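Local coordinates for tyrosyl-tRNA synthetase (Pyrococcus horikoshii, PDB 2CYC), which catalyses attachment of tyrosine to its tRNA, first activating the amino acid with ATP and then transferring it to the acceptor end, at residues 150-155 against 166-171; 171-176 against 194-199; 39-44 against 78-83. All blocks are in the same frame, centred on the assembly; numbering follows the deposited sequence.

Contact 1 of 3, residues 150-155 against 166-171. With TYR (tyrosine), chain C.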
loop_
_atom_site.group_PDB
_atom_site.type_symbol
_atom_site.label_atom_id
_atom_site.label_comp_id
_atom_site.label_asym_id
_atom_site.label_seq_id
_atom_site.Cartn_x
_atom_site.Cartn_y
_atom_site.Cartn_z
ATOM N N ILE A 150 12.751 5.211 -0.133
ATOM C CA ILE A 150 12.112 6.245 0.670
ATOM C C ILE A 150 12.754 7.637 0.523
ATOM O O ILE A 150 12.122 8.665 0.784
ATOM C CB ILE A 150 12.109 5.792 2.158
ATOM C CG1 ILE A 150 10.741 6.059 2.765
ATOM C CG2 ILE A 150 13.220 6.472 2.938
ATOM C CD1 ILE A 150 9.645 5.222 2.132
ATOM N N THR A 151 14.009 7.665 0.093
ATOM C CA THR A 151 14.717 8.926 -0.087
ATOM C C THR A 151 14.108 9.809 -1.188
ATOM O O THR A 151 14.319 11.024 -1.188
ATOM C CB THR A 151 16.224 8.681 -0.409
ATOM O OG1 THR A 151 16.344 7.945 -1.633
ATOM C CG2 THR A 151 16.892 7.888 0.722
ATOM N N ILE A 152 13.352 9.216 -2.118
ATOM C CA ILE A 152 12.759 10.015 -3.186
ATOM C C ILE A 152 11.781 11.045 -2.627
ATOM O O ILE A 152 11.447 12.022 -3.308
ATOM C CB ILE A 152 12.026 9.150 -4.272
ATOM C CG1 ILE A 152 10.814 8.434 -3.672
ATOM C CG2 ILE A 152 13.004 8.151 -4.897
ATOM C CD1 ILE A 152 10.044 7.577 -4.689
ATOM N N MET A 153 11.319 10.843 -1.394
ATOM C CA MET A 153 10.392 11.804 -0.812
ATOM C C MET A 153 11.074 12.674 0.230
ATOM O O MET A 153 10.419 13.326 1.050
ATOM C CB MET A 153 9.146 11.109 -0.245
ATOM C CG MET A 153 9.306 10.313 1.024
ATOM S SD MET A 153 7.779 9.314 1.296
ATOM C CE MET A 153 8.268 7.918 0.544
ATOM N N GLY A 154 12.404 12.686 0.164
ATOM C CA GLY A 154 13.204 13.492 1.065
ATOM C C GLY A 154 13.294 12.974 2.484
ATOM O O GLY A 154 13.543 13.744 3.405
ATOM N N ARG A 155 13.097 11.673 2.663
ATOM C CA ARG A 155 13.162 11.067 3.991
ATOM C C ARG A 155 14.137 9.913 4.068
ATOM O O ARG A 155 14.600 9.393 3.049
ATOM C CB ARG A 155 11.792 10.534 4.409
ATOM C CG ARG A 155 10.799 11.608 4.717
ATOM C CD ARG A 155 9.399 11.062 4.747
ATOM N NE ARG A 155 8.456 12.164 4.836
ATOM C CZ ARG A 155 8.266 12.898 5.925
ATOM N NH1 ARG A 155 8.954 12.633 7.026
ATOM N NH2 ARG A 155 7.404 13.905 5.904
ATOM N N LEU A 166 5.454 4.372 3.037
ATOM C CA LEU A 166 6.050 3.257 2.297
ATOM C C LEU A 166 5.207 2.973 1.047
ATOM O O LEU A 166 5.698 2.419 0.068
ATOM C CB LEU A 166 6.113 1.997 3.172
ATOM C CG LEU A 166 7.308 1.846 4.125
ATOM C CD1 LEU A 166 8.573 1.704 3.305
ATOM C CD2 LEU A 166 7.415 3.043 5.054
ATOM N N ILE A 167 3.931 3.343 1.082
ATOM C CA ILE A 167 3.078 3.125 -0.086
ATOM C C ILE A 167 3.440 4.133 -1.190
ATOM O O ILE A 167 3.415 3.817 -2.381
ATOM C CB ILE A 167 1.582 3.271 0.292
ATOM C CG1 ILE A 167 1.213 2.208 1.337
ATOM C CG2 ILE A 167 0.699 3.143 -0.962
ATOM C CD1 ILE A 167 -0.188 2.361 1.893
ATOM N N TYR A 168 3.792 5.346 -0.776
ATOM C CA TYR A 168 4.165 6.437 -1.689
ATOM C C TYR A 168 5.060 6.027 -2.884
ATOM O O TYR A 168 4.745 6.318 -4.039
ATOM C CB TYR A 168 4.836 7.552 -0.857
ATOM C CG TYR A 168 5.266 8.823 -1.585
ATOM C CD1 TYR A 168 4.886 10.071 -1.103
ATOM C CD2 TYR A 168 6.123 8.782 -2.689
ATOM C CE1 TYR A 168 5.346 11.248 -1.684
ATOM C CE2 TYR A 168 6.593 9.959 -3.280
ATOM C CZ TYR A 168 6.197 11.188 -2.769
ATOM O OH TYR A 168 6.644 12.363 -3.339
ATOM N N PRO A 169 6.175 5.336 -2.632
ATOM C CA PRO A 169 7.010 4.971 -3.787
ATOM C C PRO A 169 6.318 4.040 -4.792
ATOM O O PRO A 169 6.570 4.109 -5.993
ATOM C CB PRO A 169 8.238 4.324 -3.139
ATOM C CG PRO A 169 8.274 4.964 -1.750
ATOM C CD PRO A 169 6.815 4.926 -1.372
ATOM N N MET A 170 5.460 3.155 -4.300
ATOM C CA MET A 170 4.764 2.246 -5.193
ATOM C C MET A 170 3.722 3.028 -5.997
ATOM O O MET A 170 3.391 2.670 -7.128
ATOM C CB MET A 170 4.125 1.106 -4.385
ATOM C CG MET A 170 5.169 0.213 -3.705
ATOM S SD MET A 170 6.290 -0.627 -4.872
ATOM C CE MET A 170 7.671 0.566 -4.995
ATOM N N MET A 171 3.216 4.106 -5.413
ATOM C CA MET A 171 2.252 4.949 -6.110
ATOM C C MET A 171 2.975 5.710 -7.230
ATOM O O MET A 171 2.420 5.904 -8.313
ATOM C CB MET A 171 1.616 5.951 -5.139
ATOM C CG MET A 171 0.597 5.353 -4.181
ATOM S SD MET A 171 0.192 6.519 -2.854
ATOM C CE MET A 171 -0.585 7.867 -3.811
HETATM N N TYR C . 8.463 12.183 -5.408
HETATM C CA TYR C . 8.411 13.449 -6.201
HETATM C C TYR C . 9.084 14.587 -5.435
HETATM O O TYR C . 9.412 14.386 -4.245
HETATM C CB TYR C . 6.952 13.819 -6.511
HETATM C CG TYR C . 6.248 12.812 -7.401
HETATM C CD1 TYR C . 6.710 12.546 -8.690
HETATM C CD2 TYR C . 5.116 12.125 -6.954
HETATM C CE1 TYR C . 6.062 11.610 -9.515
HETATM C CE2 TYR C . 4.460 11.202 -7.767
HETATM C CZ TYR C . 4.936 10.944 -9.042
HETATM O OH TYR C . 4.286 10.016 -9.837
HETATM O OXT TYR C . 9.269 15.666 -6.030
#

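Contact 2 of 3, residues 171-176 against 194-199. With TYR (tyrosine), chain C.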
loop_
_atom_site.group_PDB
_atom_site.type_symbol
_atom_site.label_atom_id
_atom_site.label_comp_id
_atom_site.label_asym_id
_atom_site.label_seq_id
_atom_site.Cartn_x
_atom_site.Cartn_y
_atom_site.Cartn_z
ATOM N N MET A 171 3.216 4.106 -5.413
ATOM C CA MET A 171 2.252 4.949 -6.110
ATOM C C MET A 171 2.975 5.710 -7.230
ATOM O O MET A 171 2.420 5.904 -8.313
ATOM C CB MET A 171 1.616 5.951 -5.139
ATOM C CG MET A 171 0.597 5.353 -4.181
ATOM S SD MET A 171 0.192 6.519 -2.854
ATOM C CE MET A 171 -0.585 7.867 -3.811
ATOM N N GLN A 172 4.212 6.135 -6.971
ATOM C CA GLN A 172 4.975 6.876 -7.975
ATOM C C GLN A 172 5.246 5.982 -9.174
ATOM O O GLN A 172 5.152 6.430 -10.322
ATOM C CB GLN A 172 6.306 7.406 -7.406
ATOM C CG GLN A 172 7.100 8.299 -8.406
ATOM C CD GLN A 172 8.054 9.274 -7.722
ATOM O OE1 GLN A 172 7.889 9.584 -6.544
ATOM N NE2 GLN A 172 9.042 9.786 -8.469
ATOM N N VAL A 173 5.577 4.720 -8.919
ATOM C CA VAL A 173 5.826 3.808 -10.028
ATOM C C VAL A 173 4.525 3.551 -10.799
ATOM O O VAL A 173 4.513 3.565 -12.034
ATOM C CB VAL A 173 6.427 2.482 -9.521
ATOM C CG1 VAL A 173 6.512 1.469 -10.647
ATOM C CG2 VAL A 173 7.818 2.749 -8.954
ATOM N N ALA A 174 3.432 3.336 -10.067
ATOM C CA ALA A 174 2.119 3.094 -10.672
ATOM C C ALA A 174 1.662 4.290 -11.510
ATOM O O ALA A 174 1.048 4.125 -12.570
ATOM C CB ALA A 174 1.082 2.783 -9.574
ATOM N N ASP A 175 1.970 5.494 -11.037
ATOM C CA ASP A 175 1.610 6.705 -11.762
ATOM C C ASP A 175 2.171 6.646 -13.174
ATOM O O ASP A 175 1.555 7.140 -14.123
ATOM C CB ASP A 175 2.187 7.953 -11.084
ATOM C CG ASP A 175 1.582 8.220 -9.730
ATOM O OD1 ASP A 175 0.451 7.755 -9.480
ATOM O OD2 ASP A 175 2.235 8.912 -8.929
ATOM N N ILE A 176 3.356 6.058 -13.303
ATOM C CA ILE A 176 3.995 5.958 -14.602
ATOM C C ILE A 176 3.235 5.024 -15.540
ATOM O O ILE A 176 2.861 5.403 -16.655
ATOM C CB ILE A 176 5.473 5.469 -14.462
ATOM C CG1 ILE A 176 6.325 6.590 -13.849
ATOM C CG2 ILE A 176 6.020 5.030 -15.828
ATOM C CD1 ILE A 176 7.720 6.164 -13.410
ATOM N N HIS A 194 12.451 5.261 -10.745
ATOM C CA HIS A 194 12.507 4.946 -12.162
ATOM C C HIS A 194 13.274 3.644 -12.417
ATOM O O HIS A 194 12.940 2.897 -13.337
ATOM C CB HIS A 194 13.098 6.148 -12.915
ATOM C CG HIS A 194 12.194 7.349 -12.909
ATOM N ND1 HIS A 194 12.587 8.591 -13.362
ATOM C CD2 HIS A 194 10.895 7.480 -12.538
ATOM C CE1 HIS A 194 11.571 9.432 -13.274
ATOM N NE2 HIS A 194 10.532 8.783 -12.778
ATOM N N VAL A 195 14.284 3.356 -11.596
ATOM C CA VAL A 195 15.029 2.109 -11.757
ATOM C C VAL A 195 14.072 0.934 -11.458
ATOM O O VAL A 195 14.116 -0.101 -12.116
ATOM C CB VAL A 195 16.254 2.050 -10.802
ATOM C CG1 VAL A 195 16.947 0.684 -10.907
ATOM C CG2 VAL A 195 17.232 3.159 -11.156
ATOM N N ILE A 196 13.199 1.107 -10.472
ATOM C CA ILE A 196 12.232 0.068 -10.129
ATOM C C ILE A 196 11.214 -0.056 -11.274
ATOM O O ILE A 196 10.880 -1.156 -11.709
ATOM C CB ILE A 196 11.505 0.405 -8.811
ATOM C CG1 ILE A 196 12.497 0.342 -7.638
ATOM C CG2 ILE A 196 10.360 -0.569 -8.593
ATOM C CD1 ILE A 196 11.972 0.946 -6.336
ATOM N N ALA A 197 10.741 1.081 -11.770
ATOM C CA ALA A 197 9.786 1.087 -12.868
ATOM C C ALA A 197 10.333 0.290 -14.059
ATOM O O ALA A 197 9.627 -0.506 -14.666
ATOM C CB ALA A 197 9.494 2.521 -13.291
ATOM N N ILE A 198 11.599 0.510 -14.387
ATOM C CA ILE A 198 12.210 -0.187 -15.501
ATOM C C ILE A 198 12.316 -1.682 -15.222
ATOM O O ILE A 198 12.074 -2.492 -16.115
ATOM C CB ILE A 198 13.587 0.428 -15.824
ATOM C CG1 ILE A 198 13.374 1.813 -16.442
ATOM C CG2 ILE A 198 14.362 -0.455 -16.776
ATOM C CD1 ILE A 198 14.639 2.670 -16.527
ATOM N N GLU A 199 12.650 -2.045 -13.984
ATOM C CA GLU A 199 12.749 -3.456 -13.582
ATOM C C GLU A 199 11.418 -4.233 -13.658
ATOM O O GLU A 199 11.398 -5.393 -14.072
ATOM C CB GLU A 199 13.274 -3.566 -12.145
ATOM C CG GLU A 199 14.790 -3.598 -12.007
ATOM C CD GLU A 199 15.243 -3.475 -10.556
ATOM O OE1 GLU A 199 14.560 -4.028 -9.665
ATOM O OE2 GLU A 199 16.291 -2.833 -10.311
HETATM N N TYR C . 8.463 12.183 -5.408
HETATM C CA TYR C . 8.411 13.449 -6.201
HETATM C C TYR C . 9.084 14.587 -5.435
HETATM O O TYR C . 9.412 14.386 -4.245
HETATM C CB TYR C . 6.952 13.819 -6.511
HETATM C CG TYR C . 6.248 12.812 -7.401
HETATM C CD1 TYR C . 6.710 12.546 -8.690
HETATM C CD2 TYR C . 5.116 12.125 -6.954
HETATM C CE1 TYR C . 6.062 11.610 -9.515
HETATM C CE2 TYR C . 4.460 11.202 -7.767
HETATM C CZ TYR C . 4.936 10.944 -9.042
HETATM O OH TYR C . 4.286 10.016 -9.837
HETATM O OXT TYR C . 9.269 15.666 -6.030
HETATM O O HOH W 1 8.481 9.802 -11.461
#

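Contact 3 of 3, residues 39-44 against 78-83. With TYR (tyrosine), chain C.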
loop_
_atom_site.group_PDB
_atom_site.type_symbol
_atom_site.label_atom_id
_atom_site.label_comp_id
_atom_site.label_asym_id
_atom_site.label_seq_id
_atom_site.Cartn_x
_atom_site.Cartn_y
_atom_site.Cartn_z
ATOM N N GLY A 39 6.243 14.551 -11.997
ATOM C CA GLY A 39 5.376 14.832 -10.872
ATOM C C GLY A 39 6.027 15.729 -9.842
ATOM O O GLY A 39 7.250 15.752 -9.693
ATOM N N PHE A 40 5.204 16.480 -9.123
ATOM C CA PHE A 40 5.726 17.370 -8.104
ATOM C C PHE A 40 4.864 17.306 -6.867
ATOM O O PHE A 40 3.635 17.228 -6.945
ATOM C CB PHE A 40 5.708 18.830 -8.560
ATOM C CG PHE A 40 6.430 19.089 -9.836
ATOM C CD1 PHE A 40 5.767 18.990 -11.058
ATOM C CD2 PHE A 40 7.768 19.464 -9.822
ATOM C CE1 PHE A 40 6.427 19.269 -12.243
ATOM C CE2 PHE A 40 8.436 19.746 -11.008
ATOM C CZ PHE A 40 7.761 19.648 -12.218
ATOM N N GLU A 41 5.511 17.350 -5.719
ATOM C CA GLU A 41 4.769 17.405 -4.481
ATOM C C GLU A 41 4.309 18.865 -4.409
ATOM O O GLU A 41 4.902 19.739 -5.046
ATOM C CB GLU A 41 5.676 17.083 -3.301
ATOM C CG GLU A 41 5.878 15.581 -3.070
ATOM C CD GLU A 41 6.379 15.280 -1.662
ATOM O OE1 GLU A 41 6.417 16.217 -0.838
ATOM O OE2 GLU A 41 6.728 14.115 -1.379
ATOM N N ILE A 42 3.259 19.124 -3.644
ATOM C CA ILE A 42 2.730 20.476 -3.488
ATOM C C ILE A 42 3.038 20.886 -2.040
ATOM O O ILE A 42 2.484 20.317 -1.096
ATOM C CB ILE A 42 1.201 20.472 -3.733
ATOM C CG1 ILE A 42 0.885 19.745 -5.057
ATOM C CG2 ILE A 42 0.665 21.896 -3.755
ATOM C CD1 ILE A 42 1.499 20.396 -6.330
ATOM N N SER A 43 3.923 21.858 -1.850
ATOM C CA SER A 43 4.274 22.244 -0.481
ATOM C C SER A 43 5.113 23.495 -0.300
ATOM O O SER A 43 5.840 23.596 0.690
ATOM C CB SER A 43 5.028 21.107 0.189
ATOM O OG SER A 43 6.262 20.880 -0.478
ATOM N N GLY A 44 5.040 24.438 -1.231
ATOM C CA GLY A 44 5.825 25.650 -1.083
ATOM C C GLY A 44 6.031 26.404 -2.381
ATOM O O GLY A 44 5.507 26.016 -3.431
ATOM N N TRP A 78 0.024 14.765 0.667
ATOM C CA TRP A 78 -0.778 14.560 1.870
ATOM C C TRP A 78 -0.086 13.476 2.712
ATOM O O TRP A 78 0.104 13.624 3.922
ATOM C CB TRP A 78 -2.189 14.135 1.444
ATOM C CG TRP A 78 -3.024 13.429 2.482
ATOM C CD1 TRP A 78 -3.171 13.767 3.802
ATOM C CD2 TRP A 78 -3.859 12.282 2.264
ATOM N NE1 TRP A 78 -4.050 12.899 4.418
ATOM C CE2 TRP A 78 -4.486 11.978 3.498
ATOM C CE3 TRP A 78 -4.142 11.480 1.139
ATOM C CZ2 TRP A 78 -5.379 10.899 3.647
ATOM C CZ3 TRP A 78 -5.030 10.410 1.281
ATOM C CH2 TRP A 78 -5.639 10.128 2.535
ATOM N N ILE A 79 0.306 12.396 2.046
ATOM C CA ILE A 79 0.999 11.287 2.693
ATOM C C ILE A 79 2.321 11.764 3.278
ATOM O O ILE A 79 2.709 11.376 4.386
ATOM C CB ILE A 79 1.299 10.166 1.675
ATOM C CG1 ILE A 79 0.016 9.388 1.373
ATOM C CG2 ILE A 79 2.417 9.264 2.193
ATOM C CD1 ILE A 79 0.192 8.342 0.277
ATOM N N ASN A 80 3.007 12.622 2.530
ATOM C CA ASN A 80 4.298 13.121 2.970
ATOM C C ASN A 80 4.217 14.316 3.922
ATOM O O ASN A 80 5.202 15.017 4.132
ATOM C CB ASN A 80 5.173 13.452 1.750
ATOM C CG ASN A 80 6.651 13.317 2.057
ATOM O OD1 ASN A 80 7.020 12.699 3.055
ATOM N ND2 ASN A 80 7.503 13.876 1.199
ATOM N N ASP A 81 3.035 14.532 4.493
ATOM C CA ASP A 81 2.790 15.612 5.452
ATOM C C ASP A 81 3.075 17.042 4.990
ATOM O O ASP A 81 3.513 17.870 5.784
ATOM C CB ASP A 81 3.571 15.352 6.744
ATOM C CG ASP A 81 3.201 14.030 7.388
ATOM O OD1 ASP A 81 1.989 13.758 7.532
ATOM O OD2 ASP A 81 4.121 13.269 7.751
ATOM N N LYS A 82 2.813 17.352 3.727
ATOM C CA LYS A 82 3.069 18.708 3.259
ATOM C C LYS A 82 1.892 19.597 3.597
ATOM O O LYS A 82 0.759 19.122 3.717
ATOM C CB LYS A 82 3.315 18.726 1.748
ATOM C CG LYS A 82 4.536 17.932 1.318
ATOM C CD LYS A 82 5.764 18.320 2.127
ATOM C CE LYS A 82 6.995 17.607 1.604
ATOM N NZ LYS A 82 8.130 17.769 2.548
ATOM N N LEU A 83 2.163 20.889 3.755
ATOM C CA LEU A 83 1.112 21.829 4.076
ATOM C C LEU A 83 0.286 21.270 5.227
ATOM O O LEU A 83 -0.946 21.214 5.165
ATOM C CB LEU A 83 0.241 22.082 2.829
ATOM C CG LEU A 83 0.950 22.940 1.758
ATOM C CD1 LEU A 83 0.204 22.928 0.421
ATOM C CD2 LEU A 83 1.060 24.373 2.289
HETATM N N TYR C . 8.463 12.183 -5.408
HETATM C CA TYR C . 8.411 13.449 -6.201
HETATM C C TYR C . 9.084 14.587 -5.435
HETATM O O TYR C . 9.412 14.386 -4.245
HETATM C CB TYR C . 6.952 13.819 -6.511
HETATM C CG TYR C . 6.248 12.812 -7.401
HETATM C CD1 TYR C . 6.710 12.546 -8.690
HETATM C CD2 TYR C . 5.116 12.125 -6.954
HETATM C CE1 TYR C . 6.062 11.610 -9.515
HETATM C CE2 TYR C . 4.460 11.202 -7.767
HETATM C CZ TYR C . 4.936 10.944 -9.042
HETATM O OH TYR C . 4.286 10.016 -9.837
HETATM O OXT TYR C . 9.269 15.666 -6.030
HETATM O O HOH W 2 4.709 21.990 3.234
#

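Contact 1 of 3, residues 150-155 against 166-171
The hydroxyl of Tyr168, a residue whose ring packs against Met153, is held by two polar groups at once. It accepts a hydrogen bond from the ammonium of the bound tyrosine, whose N stands 2.8 Å from Tyr168 OH at the ring edge and in its plane, and it is also bonded to the carboxylate of Glu41. With the ligand N as donor, the hydroxyl probably gives its own hydrogen to the Glu41 carboxylate.

One face of the ring is covered by Met153, which runs past it in the opposite direction. Met153 CB sits over that face, 4.1 Å from the Tyr168 ring centroid, and the sulfur follows in a Met-aromatic contact, with SD also 4.1 Å from that centroid and 23° off the ring normal. The bend at chi3 (93°) turns CE back onto the helix, where it touches Tyr168 CB and Pro169 CG, both at 3.7 Å. Ile152 CD1 meets Pro169 CB at 4.0 Å, and Ile150 CD1 reaches Leu166 CD1 at 3.9 Å, extending the apolar contact along the buried side of the helix.

The 3-10 turn 150-152 thus leans on helix 164-178 where that helix kinks at Pro169. His76 meets the Tyr168 ring edge-to-face, while helix 143-148 and Phe163 of the second subunit pack on Leu166.

Contact 2 of 3, residues 171-176 against 194-199
Two helices of the catalytic domain meet here in apolar packing, with Val173 and Ile176 of helix 164-178 set against Ile196, Ala197 and His194 of helix 191-200. The axes of the two segments approach to 9.4 Å and cross at -56°, and no direct hydrogen bond joins them.

Ala197 lies where the backbones come nearest. Its small side chain lets Val173 CG1 settle 4.0 Å from Ala197 CA, while the other branch, Val173 CG2, meets Ile196 CG2 at 4.2 Å, the two side chains crossing at about a right angle. Ile176 CD1 touches Ala197 CB at 4.1 Å and also lies 3.5 Å from His194 CD2, so one methyl bridges two successive turns of the partner helix.

The polar link is indirect. A water accepts from Gln172 NE2 at 3.0 Å and is also bonded to His194 NE2, whose ring is held at its other nitrogen, ND1, by His222. Gln172 CG stands anti to the backbone N (chi1 -175°), from where the extended side chain lies over one face of the ligand ring, CG against CZ and the amide carbon over the CE1-CD1 side. At the amide, Gln172 OE1 accepts from the ligand N at 2.9 Å and NE2 also bonds Gln190. One turn on, Asp175 OD2 receives the ligand phenol, OH to OD2 being a very short 2.5 Å.

Ile176 and His194 both rest on Ala184, so the two helices pack side by side on one face of the parallel sheet of the Rossmann-type catalytic domain, joined through strand 183-187. Asp175, with Tyr37 beside it, belongs to the tyrosine pocket characteristic of class I tyrosyl-tRNA synthetases, where an aspartate and a tyrosine recognise the substrate hydroxyl.

Contact 3 of 3, residues 39-44 against 78-83
Glu41 and Asn80 meet with carboxylate and amide planes 90° apart, the amide NH2 directed at the acid. Asn80 ND2 donates to Glu41 OE2 at 2.7 Å, with an N-H...O angle of 141°. It uses the syn lone pair of that oxygen, which lies 25° out of the amide plane; a further bond to OE1 is weak and its geometry doubtful. OE2 has a second partner in the hydroxyl of Tyr168. On the amide, ND2 also reaches Met153 O and OD1 bonds Arg155 NE, so both ends of Asn80 are satisfied.

Backbone groups are served as well. Ser43 O accepts from a water, 3.2 Å away, and that water in turn accepts from Leu83 N at 2.8 Å. Asp81, in positive phi, is the C-prime residue of a Schellman motif in which Asp81 N bonds Trp78 O and Lys82 N reaches Ser77 O, satisfying carbonyls at the helix end.

Packing between these polar links is tight: Lys82 CB presses on Ser43 CB at 3.3 Å. Leu83 CD1 lies 3.8 Å from Ile42 O.

The stretch leaving strand 36-40 is thereby tied to the C-terminal end of helix 74-79. Ile42 is packed by helix 87-108, Ile42 N bonds Ser77 OG, and Lys139 of the second subunit forms a salt bridge with Asp81.

From the N terminus, contact 3 closes first, joining the segment that leaves strand 36-40 to the end of helix 74-79 and closing a loop that holds helix 48-63 and strand 69-72, which with strand 36-40 form a beta-alpha-beta unit. Contact 1 then closes a short loop between a 3-10 turn and helix 164-178. Contact 2 follows from that same helix, spanning strand 183-187 to reach helix 191-200. The three stand in series, with none nesting or crossing. Met171 belongs to both later contacts and touches Ile79 of the first, while Ile152 packs on Gln172. All three border the bound tyrosine, and contacts 1 and 3 also reach the second subunit.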